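Local coordinates for E3 19 kDa protein (PDB 5IRO), which probably binds class I MHC heavy chains and retains them in the endoplasmic reticulum, keeping them from the cell surface during early infection, at residues T93-F96 with M97-Q100. Numbering follows the deposited sequence.
Sequences TAMF and MSRQ
A kinked junction between the short helix 91-94 and a weakly bonded turn of helix at about 97-100 brings Arg99 back alongside Met95 and sets Met97 beside the Phe96 ring. Met95 is the first residue to leave helical backbone angles, with psi at 74°, and the chain coils again from about Met97. Within the new turn the amide of Arg99 reaches back to the carbonyl oxygen of Phe96 in a weak hydrogen bond of 3.2 Å.

The Arg99 side chain doubles back along the chain to the first helix. A bend at chi2 (-49°) carries the guanidinium past the Met95 carbonyl, and CB of Met95 lies at the edge of that group, in its plane, 3.6 Å from NH2. The same NH2 hydrogen-bonds OD1 of Asn92 and, weakly, the carbonyl oxygen of Cys91, whose disulfide to Cys29 ties the first helix to strand 29-34. These bonds tie the 97-100 turn, near the end of this lumenal domain, to helix 91-94.

On Ser98, OG packs against the Met95 side chain, 3.4 Å from CB and 3.6 Å from SD, and Trp104 touches both residues. Phe96 and Met97 go another way: their side chains cross obliquely, with CE1 of the ring 3.9 Å from Met97 CB. Another protein's chain in the assembly meets this surface, packing an acidic side chain on Phe96 and a basic one on Met97, while a polar side chain there hydrogen-bonds Gln100 NE2.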
loop_
_atom_site.group_PDB
_atom_site.type_symbol
_atom_site.label_atom_id
_atom_site.label_comp_id
_atom_site.label_asym_id
_atom_site.label_seq_id
_atom_site.Cartn_x
_atom_site.Cartn_y
_atom_site.Cartn_z
ATOM N N THR D 93 10.606 2.477 -22.159
ATOM C CA THR D 93 9.448 3.349 -22.337
ATOM C C THR D 93 8.659 3.463 -21.035
ATOM O O THR D 93 8.174 4.537 -20.689
ATOM C CB THR D 93 8.532 2.842 -23.474
ATOM O OG1 THR D 93 9.284 2.742 -24.691
ATOM C CG2 THR D 93 7.354 3.786 -23.683
ATOM N N ALA D 94 8.524 2.351 -20.320
ATOM C CA ALA D 94 7.808 2.348 -19.049
ATOM C C ALA D 94 8.622 3.081 -17.988
ATOM O O ALA D 94 8.083 3.844 -17.186
ATOM C CB ALA D 94 7.499 0.927 -18.607
ATOM N N MET D 95 9.930 2.840 -17.996
ATOM C CA MET D 95 10.841 3.497 -17.072
ATOM C C MET D 95 11.423 4.732 -17.745
ATOM O O MET D 95 12.584 4.729 -18.144
ATOM C CB MET D 95 11.986 2.549 -16.706
ATOM C CG MET D 95 11.579 1.316 -15.915
ATOM S SD MET D 95 11.885 1.475 -14.148
ATOM C CE MET D 95 10.370 2.249 -13.606
ATOM N N PHE D 96 10.616 5.780 -17.881
ATOM C CA PHE D 96 11.062 6.993 -18.560
ATOM C C PHE D 96 11.344 8.128 -17.585
ATOM O O PHE D 96 12.294 8.891 -17.762
ATOM C CB PHE D 96 10.029 7.434 -19.606
ATOM C CG PHE D 96 8.684 7.792 -19.028
ATOM C CD1 PHE D 96 8.397 9.092 -18.635
ATOM C CD2 PHE D 96 7.711 6.821 -18.866
ATOM C CE1 PHE D 96 7.161 9.410 -18.101
ATOM C CE2 PHE D 96 6.477 7.131 -18.336
ATOM C CZ PHE D 96 6.200 8.427 -17.953
ATOM N N MET D 97 10.521 8.234 -16.550
ATOM C CA MET D 97 10.672 9.304 -15.580
ATOM C C MET D 97 11.801 8.942 -14.624
ATOM O O MET D 97 12.355 9.797 -13.943
ATOM C CB MET D 97 9.363 9.574 -14.838
ATOM C CG MET D 97 9.394 10.843 -14.001
ATOM S SD MET D 97 7.798 11.237 -13.272
ATOM C CE MET D 97 6.876 11.700 -14.736
ATOM N N SER D 98 12.153 7.662 -14.595
ATOM C CA SER D 98 13.236 7.203 -13.739
ATOM C C SER D 98 14.585 7.440 -14.414
ATOM O O SER D 98 15.633 7.273 -13.792
ATOM C CB SER D 98 13.059 5.722 -13.386
ATOM O OG SER D 98 12.993 4.915 -14.550
ATOM N N ARG D 99 14.554 7.828 -15.689
ATOM C CA ARG D 99 15.779 8.128 -16.429
ATOM C C ARG D 99 16.246 9.549 -16.165
ATOM O O ARG D 99 17.440 9.810 -16.012
ATOM C CB ARG D 99 15.563 7.972 -17.936
ATOM C CG ARG D 99 14.969 6.657 -18.357
ATOM C CD ARG D 99 15.704 5.496 -17.729
ATOM N NE ARG D 99 15.005 4.245 -17.988
ATOM C CZ ARG D 99 15.377 3.359 -18.904
ATOM N NH1 ARG D 99 16.463 3.568 -19.633
ATOM N NH2 ARG D 99 14.673 2.250 -19.068
ATOM N N GLN D 100 15.284 10.463 -16.117
ATOM C CA GLN D 100 15.559 11.879 -15.917
ATOM C C GLN D 100 16.167 12.127 -14.539
ATOM O O GLN D 100 16.831 13.139 -14.315
ATOM C CB GLN D 100 14.260 12.682 -16.068
ATOM C CG GLN D 100 13.641 12.659 -17.468
ATOM C CD GLN D 100 12.214 13.190 -17.484
ATOM O OE1 GLN D 100 11.818 13.958 -16.608
ATOM N NE2 GLN D 100 11.434 12.773 -18.477
#